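Local coordinates for protein glucose-6-phosphate 1-dehydrogenase (Kluyveromyces lactis, PDB 7E6I) that probably catalyses the NADP-dependent oxidation of glucose 6-phosphate to 6-phosphogluconolactone, the first step of the oxidative pentose phosphate pathway, at residues Phe5-Ser17 / Leu38-Ser50. Sequence-based numbering, arbitrary orientation.
Sequences FDENTVITIFGAS and LNPTTKIIGYARS
Phe14 and Tyr47 meet at the C-terminal ends of two adjacent parallel strands, 10-14 and 43-48, their rings inclined at 37° in an oblique aromatic pair. Phe14 CE2 sits over one face of the tyrosine, 3.5 Å from Tyr47 CD1, while Tyr47 CB lies over the phenylalanine face in a CH-pi contact. With CG opposite its own backbone N (chi1 -176°), Tyr47 leans its ring forward along the strand direction, on the face shared with Phe14, and its hydroxyl is hydrogen-bonded to Pro90 O. On the same face, Val10 CG2 touches Ile45 CD1 at 3.8 Å. The other face is held by Ile13 and Ile44, which lie side by side and point the same way, Ile13 CD1 packing 3.6 Å from Ile44 CG2; there too Ile11 CD1 reaches Thr42 CG2. Between the faces, backbone bonds alternate regularly from Lys43 N to Thr9 O up to Tyr47 N to Ile13 O. Tyr47 O then receives Ala16 N, and weakly Gly15 N, which ties the start of the glycine-rich nucleotide-binding loop to the neighbouring strand. Ala16 CB rests 3.4 Å from Gly46 CA, a spacing that leaves no room for a side chain on Gly46. At the opposite end, Asn39 ND2 donates to Asp6 OD1 (2.9 Å) from above the carboxylate plane, and Asn39 OD1 accepts Thr41 N in an Asx turn. Thr41 OG1 also donates to this oxygen and itself accepts Asn8 N at 2.6 Å. The strands and helix 19-34 form the first beta-alpha-beta unit of the Rossmann fold, whose Gly15, Ala16, Ser17 and Arg49 probably bind NADP. Phe26 of that helix packs on Ile13 and Ile44, helix 94-110 lies against Val10 and Phe14, and strands 117-122 and 84-88 flank the pair.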
ATOM      1  N   PHE A   5     -21.168  -5.169  -8.687  1.00 46.61           N
ATOM      2  CA  PHE A   5     -21.405  -4.234  -9.781  1.00 44.71           C
ATOM      3  C   PHE A   5     -20.964  -4.917 -11.069  1.00 49.84           C
ATOM      4  O   PHE A   5     -19.776  -5.225 -11.231  1.00 46.74           O
ATOM      5  CB  PHE A   5     -20.615  -2.933  -9.595  1.00 40.72           C
ATOM      6  CG  PHE A   5     -21.155  -1.999  -8.530  1.00 39.84           C
ATOM      7  CD1 PHE A   5     -22.155  -2.396  -7.653  1.00 39.31           C
ATOM      8  CD2 PHE A   5     -20.624  -0.705  -8.399  1.00 40.54           C
ATOM      9  CE1 PHE A   5     -22.623  -1.527  -6.662  1.00 38.31           C
ATOM     10  CE2 PHE A   5     -21.084   0.184  -7.413  1.00 36.97           C
ATOM     11  CZ  PHE A   5     -22.084  -0.229  -6.542  1.00 41.14           C
ATOM     12  N   ASP A   6     -21.909  -5.144 -11.984  1.00 53.86           N
ATOM     13  CA  ASP A   6     -21.611  -5.810 -13.249  1.00 52.84           C
ATOM     14  C   ASP A   6     -22.119  -4.983 -14.425  1.00 55.54           C
ATOM     15  O   ASP A   6     -21.343  -4.262 -15.056  1.00 60.87           O
ATOM     16  CB  ASP A   6     -22.223  -7.214 -13.271  1.00 55.16           C
ATOM     17  CG  ASP A   6     -21.533  -8.156 -14.264  1.00 59.02           C
ATOM     18  OD1 ASP A   6     -20.594  -7.724 -14.976  1.00 55.65           O
ATOM     19  OD2 ASP A   6     -21.940  -9.342 -14.330  1.00 61.07           O
ATOM     20  N   GLU A   7     -23.416  -5.052 -14.709  1.00 57.72           N
ATOM     21  CA  GLU A   7     -23.992  -4.425 -15.898  1.00 56.92           C
ATOM     22  C   GLU A   7     -24.433  -2.995 -15.611  1.00 53.84           C
ATOM     23  O   GLU A   7     -24.976  -2.698 -14.545  1.00 53.47           O
ATOM     24  CB  GLU A   7     -25.190  -5.227 -16.417  1.00 56.74           C
ATOM     25  CG  GLU A   7     -25.103  -6.741 -16.213  1.00 63.06           C
ATOM     26  CD  GLU A   7     -25.429  -7.194 -14.771  1.00 69.07           C
ATOM     27  OE1 GLU A   7     -26.174  -6.478 -14.059  1.00 71.27           O
ATOM     28  OE2 GLU A   7     -24.935  -8.271 -14.348  1.00 68.45           O
ATOM     29  N   ASN A   8     -24.183  -2.111 -16.577  1.00 54.51           N
ATOM     30  CA  ASN A   8     -24.684  -0.733 -16.549  1.00 56.02           C
ATOM     31  C   ASN A   8     -24.181   0.044 -15.334  1.00 54.37           C
ATOM     32  O   ASN A   8     -24.820   1.000 -14.882  1.00 49.35           O
ATOM     33  CB  ASN A   8     -26.214  -0.707 -16.618  1.00 57.58           C
ATOM     34  CG  ASN A   8     -26.750  -1.601 -17.713  1.00 56.27           C
ATOM     35  OD1 ASN A   8     -26.202  -1.637 -18.817  1.00 55.70           O
ATOM     36  ND2 ASN A   8     -27.795  -2.360 -17.403  1.00 56.95           N
ATOM     37  N   THR A   9     -23.028  -0.350 -14.808  1.00 52.94           N
ATOM     38  CA  THR A   9     -22.359   0.438 -13.790  1.00 51.58           C
ATOM     39  C   THR A   9     -21.683   1.649 -14.419  1.00 48.49           C
ATOM     40  O   THR A   9     -21.053   1.557 -15.478  1.00 47.38           O
ATOM     41  CB  THR A   9     -21.334  -0.415 -13.052  1.00 52.70           C
ATOM     42  OG1 THR A   9     -20.723  -1.321 -13.978  1.00 60.40           O
ATOM     43  CG2 THR A   9     -22.026  -1.226 -12.021  1.00 50.23           C
ATOM     44  N   VAL A  10     -21.828   2.795 -13.771  1.00 45.07           N
ATOM     45  CA  VAL A  10     -21.159   4.009 -14.211  1.00 47.43           C
ATOM     46  C   VAL A  10     -20.010   4.287 -13.250  1.00 44.68           C
ATOM     47  O   VAL A  10     -20.205   4.410 -12.032  1.00 42.36           O
ATOM     48  CB  VAL A  10     -22.134   5.194 -14.321  1.00 48.17           C
ATOM     49  CG1 VAL A  10     -23.126   5.163 -13.180  1.00 51.22           C
ATOM     50  CG2 VAL A  10     -21.374   6.532 -14.378  1.00 45.36           C
ATOM     51  N   ILE A  11     -18.807   4.344 -13.798  1.00 43.76           N
ATOM     52  CA  ILE A  11     -17.612   4.693 -13.053  1.00 43.27           C
ATOM     53  C   ILE A  11     -17.238   6.111 -13.453  1.00 41.98           C
ATOM     54  O   ILE A  11     -16.912   6.363 -14.619  1.00 44.47           O
ATOM     55  CB  ILE A  11     -16.472   3.706 -13.343  1.00 41.77           C
ATOM     56  CG1 ILE A  11     -16.847   2.301 -12.862  1.00 39.73           C
ATOM     57  CG2 ILE A  11     -15.183   4.159 -12.707  1.00 35.84           C
ATOM     58  CD1 ILE A  11     -15.950   1.199 -13.435  1.00 37.05           C
ATOM     59  N   THR A  12     -17.287   7.040 -12.500  1.00 41.82           N
ATOM     60  CA  THR A  12     -16.817   8.404 -12.718  1.00 43.56           C
ATOM     61  C   THR A  12     -15.465   8.589 -12.040  1.00 40.33           C
ATOM     62  O   THR A  12     -15.341   8.367 -10.832  1.00 37.43           O
ATOM     63  CB  THR A  12     -17.813   9.434 -12.188  1.00 42.51           C
ATOM     64  OG1 THR A  12     -19.125   9.136 -12.670  1.00 43.68           O
ATOM     65  CG2 THR A  12     -17.415  10.818 -12.642  1.00 42.11           C
ATOM     66  N   ILE A  13     -14.467   9.016 -12.811  1.00 41.29           N
ATOM     67  CA  ILE A  13     -13.119   9.275 -12.305  1.00 41.29           C
ATOM     68  C   ILE A  13     -12.956  10.785 -12.192  1.00 39.41           C
ATOM     69  O   ILE A  13     -12.737  11.475 -13.191  1.00 39.61           O
ATOM     70  CB  ILE A  13     -12.033   8.671 -13.201  1.00 41.45           C
ATOM     71  CG1 ILE A  13     -12.170   7.154 -13.285  1.00 42.04           C
ATOM     72  CG2 ILE A  13     -10.652   9.013 -12.669  1.00 37.88           C
ATOM     73  CD1 ILE A  13     -13.085   6.703 -14.392  1.00 45.49           C
ATOM     74  N   PHE A  14     -13.046  11.301 -10.973  1.00 38.80           N
ATOM     75  CA  PHE A  14     -12.789  12.711 -10.735  1.00 41.51           C
ATOM     76  C   PHE A  14     -11.291  12.987 -10.746  1.00 42.02           C
ATOM     77  O   PHE A  14     -10.478  12.147 -10.351  1.00 40.14           O
ATOM     78  CB  PHE A  14     -13.399  13.147  -9.408  1.00 41.91           C
ATOM     79  CG  PHE A  14     -14.881  13.403  -9.483  1.00 44.03           C
ATOM     80  CD1 PHE A  14     -15.788  12.356  -9.392  1.00 43.61           C
ATOM     81  CD2 PHE A  14     -15.368  14.691  -9.635  1.00 42.51           C
ATOM     82  CE1 PHE A  14     -17.156  12.596  -9.455  1.00 43.20           C
ATOM     83  CE2 PHE A  14     -16.726  14.932  -9.699  1.00 46.14           C
ATOM     84  CZ  PHE A  14     -17.624  13.885  -9.610  1.00 44.89           C
ATOM     85  N   GLY A  15     -10.928  14.183 -11.207  1.00 41.65           N
ATOM     86  CA  GLY A  15      -9.533  14.489 -11.437  1.00 41.00           C
ATOM     87  C   GLY A  15      -8.990  13.820 -12.676  1.00 43.46           C
ATOM     88  O   GLY A  15      -7.794  13.522 -12.740  1.00 44.58           O
ATOM     89  N   ALA A  16      -9.843  13.575 -13.673  1.00 43.30           N
ATOM     90  CA  ALA A  16      -9.495  12.663 -14.758  1.00 44.39           C
ATOM     91  C   ALA A  16      -8.298  13.120 -15.580  1.00 44.58           C
ATOM     92  O   ALA A  16      -7.666  12.292 -16.239  1.00 45.62           O
ATOM     93  CB  ALA A  16     -10.698  12.469 -15.673  1.00 46.83           C
ATOM     94  N   SER A  17      -7.974  14.403 -15.562  1.00 45.24           N
ATOM     95  CA  SER A  17      -6.881  14.937 -16.362  1.00 50.04           C
ATOM     96  C   SER A  17      -5.524  14.817 -15.682  1.00 51.05           C
ATOM     97  O   SER A  17      -4.498  15.081 -16.318  1.00 56.09           O
ATOM     98  CB  SER A  17      -7.163  16.405 -16.689  1.00 52.51           C
ATOM     99  OG  SER A  17      -7.366  17.138 -15.487  1.00 55.07           O
ATOM    100  N   LEU A  38     -14.118  -6.433 -16.739  1.00 49.43           N
ATOM    101  CA  LEU A  38     -14.921  -5.215 -16.744  1.00 49.90           C
ATOM    102  C   LEU A  38     -16.042  -5.391 -17.759  1.00 51.01           C
ATOM    103  O   LEU A  38     -15.779  -5.588 -18.954  1.00 49.25           O
ATOM    104  CB  LEU A  38     -14.076  -3.977 -17.069  1.00 47.68           C
ATOM    105  CG  LEU A  38     -14.743  -2.636 -16.738  1.00 45.14           C
ATOM    106  CD1 LEU A  38     -15.114  -2.533 -15.269  1.00 41.90           C
ATOM    107  CD2 LEU A  38     -13.837  -1.493 -17.136  1.00 46.18           C
ATOM    108  N   ASN A  39     -17.281  -5.325 -17.280  1.00 49.77           N
ATOM    109  CA  ASN A  39     -18.435  -5.550 -18.138  1.00 49.89           C
ATOM    110  C   ASN A  39     -18.478  -4.504 -19.250  1.00 52.47           C
ATOM    111  O   ASN A  39     -18.260  -3.313 -18.991  1.00 49.69           O
ATOM    112  CB  ASN A  39     -19.712  -5.495 -17.303  1.00 51.65           C
ATOM    113  CG  ASN A  39     -20.938  -5.917 -18.071  1.00 52.78           C
ATOM    114  OD1 ASN A  39     -21.222  -5.399 -19.146  1.00 52.71           O
ATOM    115  ND2 ASN A  39     -21.689  -6.850 -17.508  1.00 53.63           N
ATOM    116  N   PRO A  40     -18.761  -4.909 -20.495  1.00 52.46           N
ATOM    117  CA  PRO A  40     -18.762  -3.942 -21.609  1.00 52.91           C
ATOM    118  C   PRO A  40     -19.875  -2.914 -21.538  1.00 50.04           C
ATOM    119  O   PRO A  40     -19.791  -1.903 -22.243  1.00 49.96           O
ATOM    120  CB  PRO A  40     -18.914  -4.833 -22.849  1.00 53.55           C
ATOM    121  CG  PRO A  40     -18.476  -6.196 -22.399  1.00 49.80           C
ATOM    122  CD  PRO A  40     -18.932  -6.288 -20.975  1.00 50.26           C
ATOM    123  N   THR A  41     -20.906  -3.127 -20.719  1.00 49.15           N
ATOM    124  CA  THR A  41     -21.959  -2.140 -20.529  1.00 51.32           C
ATOM    125  C   THR A  41     -21.614  -1.095 -19.481  1.00 54.30           C
ATOM    126  O   THR A  41     -22.519  -0.441 -18.951  1.00 56.69           O
ATOM    127  CB  THR A  41     -23.265  -2.833 -20.146  1.00 53.24           C
ATOM    128  OG1 THR A  41     -23.217  -3.218 -18.769  1.00 50.64           O
ATOM    129  CG2 THR A  41     -23.471  -4.053 -21.010  1.00 52.97           C
ATOM    130  N   THR A  42     -20.335  -0.922 -19.174  1.00 51.25           N
ATOM    131  CA  THR A  42     -19.904  -0.019 -18.121  1.00 49.41           C
ATOM    132  C   THR A  42     -19.689   1.361 -18.715  1.00 47.28           C
ATOM    133  O   THR A  42     -18.986   1.499 -19.721  1.00 49.35           O
ATOM    134  CB  THR A  42     -18.599  -0.513 -17.488  1.00 50.81           C
ATOM    135  OG1 THR A  42     -18.831  -1.738 -16.778  1.00 51.99           O
ATOM    136  CG2 THR A  42     -18.035   0.531 -16.528  1.00 46.06           C
ATOM    137  N   LYS A  43     -20.269   2.387 -18.093  1.00 48.90           N
ATOM    138  CA  LYS A  43     -20.055   3.754 -18.557  1.00 51.34           C
ATOM    139  C   LYS A  43     -18.925   4.404 -17.760  1.00 48.86           C
ATOM    140  O   LYS A  43     -19.049   4.614 -16.549  1.00 47.22           O
ATOM    141  CB  LYS A  43     -21.335   4.584 -18.463  1.00 50.46           C
ATOM    142  CG  LYS A  43     -21.226   5.907 -19.217  1.00 53.23           C
ATOM    143  CD  LYS A  43     -22.575   6.438 -19.695  1.00 56.85           C
ATOM    144  CE  LYS A  43     -22.401   7.657 -20.586  1.00 51.28           C
ATOM    145  NZ  LYS A  43     -20.953   7.945 -20.821  1.00 57.80           N
ATOM    146  N   ILE A  44     -17.833   4.737 -18.440  1.00 46.10           N
ATOM    147  CA  ILE A  44     -16.672   5.351 -17.807  1.00 48.79           C
ATOM    148  C   ILE A  44     -16.659   6.835 -18.141  1.00 49.93           C
ATOM    149  O   ILE A  44     -16.565   7.213 -19.316  1.00 52.49           O
ATOM    150  CB  ILE A  44     -15.370   4.672 -18.249  1.00 47.45           C
ATOM    151  CG1 ILE A  44     -15.489   3.162 -18.069  1.00 48.67           C
ATOM    152  CG2 ILE A  44     -14.221   5.174 -17.431  1.00 45.96           C
ATOM    153  CD1 ILE A  44     -14.219   2.421 -18.352  1.00 44.96           C
ATOM    154  N   ILE A  45     -16.732   7.675 -17.107  1.00 48.49           N
ATOM    155  CA  ILE A  45     -16.827   9.130 -17.244  1.00 48.35           C
ATOM    156  C   ILE A  45     -15.664   9.780 -16.500  1.00 48.81           C
ATOM    157  O   ILE A  45     -15.518   9.592 -15.281  1.00 45.58           O
ATOM    158  CB  ILE A  45     -18.151   9.671 -16.692  1.00 44.87           C
ATOM    159  CG1 ILE A  45     -19.354   9.024 -17.371  1.00 46.65           C
ATOM    160  CG2 ILE A  45     -18.196  11.167 -16.839  1.00 46.58           C
ATOM    161  CD1 ILE A  45     -20.660   9.410 -16.714  1.00 42.91           C
ATOM    162  N   GLY A  46     -14.877  10.579 -17.209  1.00 48.06           N
ATOM    163  CA  GLY A  46     -13.824  11.356 -16.602  1.00 47.73           C
ATOM    164  C   GLY A  46     -14.271  12.789 -16.396  1.00 50.20           C
ATOM    165  O   GLY A  46     -14.688  13.455 -17.340  1.00 56.38           O
ATOM    166  N   TYR A  47     -14.165  13.263 -15.158  1.00 47.72           N
ATOM    167  CA  TYR A  47     -14.586  14.603 -14.766  1.00 47.94           C
ATOM    168  C   TYR A  47     -13.381  15.386 -14.256  1.00 49.59           C
ATOM    169  O   TYR A  47     -12.596  14.867 -13.456  1.00 48.12           O
ATOM    170  CB  TYR A  47     -15.683  14.515 -13.685  1.00 44.75           C
ATOM    171  CG  TYR A  47     -16.326  15.811 -13.214  1.00 47.09           C
ATOM    172  CD1 TYR A  47     -15.611  16.746 -12.479  1.00 48.22           C
ATOM    173  CD2 TYR A  47     -17.670  16.068 -13.456  1.00 49.26           C
ATOM    174  CE1 TYR A  47     -16.207  17.915 -12.033  1.00 49.19           C
ATOM    175  CE2 TYR A  47     -18.273  17.234 -13.013  1.00 49.01           C
ATOM    176  CZ  TYR A  47     -17.541  18.152 -12.303  1.00 49.29           C
ATOM    177  OH  TYR A  47     -18.141  19.314 -11.865  1.00 49.49           O
ATOM    178  N   ALA A  48     -13.240  16.632 -14.724  1.00 50.71           N
ATOM    179  CA  ALA A  48     -12.220  17.570 -14.250  1.00 51.64           C
ATOM    180  C   ALA A  48     -12.605  18.982 -14.703  1.00 52.97           C
ATOM    181  O   ALA A  48     -13.557  19.173 -15.464  1.00 54.26           O
ATOM    182  CB  ALA A  48     -10.817  17.193 -14.743  1.00 48.79           C
ATOM    183  N   ARG A  49     -11.859  19.976 -14.204  1.00 52.11           N
ATOM    184  CA  ARG A  49     -12.204  21.372 -14.471  1.00 54.94           C
ATOM    185  C   ARG A  49     -11.872  21.775 -15.903  1.00 53.61           C
ATOM    186  O   ARG A  49     -12.647  22.499 -16.537  1.00 54.51           O
ATOM    187  CB  ARG A  49     -11.495  22.304 -13.481  1.00 57.33           C
ATOM    188  CG  ARG A  49     -11.508  21.809 -12.020  1.00 56.86           C
ATOM    189  CD  ARG A  49     -10.184  22.039 -11.239  1.00 58.33           C
ATOM    190  NE  ARG A  49      -8.960  21.726 -11.980  1.00 68.38           N
ATOM    191  CZ  ARG A  49      -8.473  20.503 -12.239  1.00 67.76           C
ATOM    192  NH1 ARG A  49      -9.131  19.410 -11.841  1.00 54.91           N
ATOM    193  NH2 ARG A  49      -7.362  20.341 -12.929  1.00 71.62           N
ATOM    194  N   SER A  50     -10.732  21.325 -16.428  1.00 55.86           N
ATOM    195  CA  SER A  50     -10.319  21.702 -17.774  1.00 56.37           C
ATOM    196  C   SER A  50     -11.366  21.279 -18.794  1.00 57.55           C
ATOM    197  O   SER A  50     -12.196  20.403 -18.557  1.00 58.68           O
ATOM    198  CB  SER A  50      -8.989  21.057 -18.163  1.00 58.64           C
ATOM    199  OG  SER A  50      -7.917  21.535 -17.377  1.00 64.72           O
TER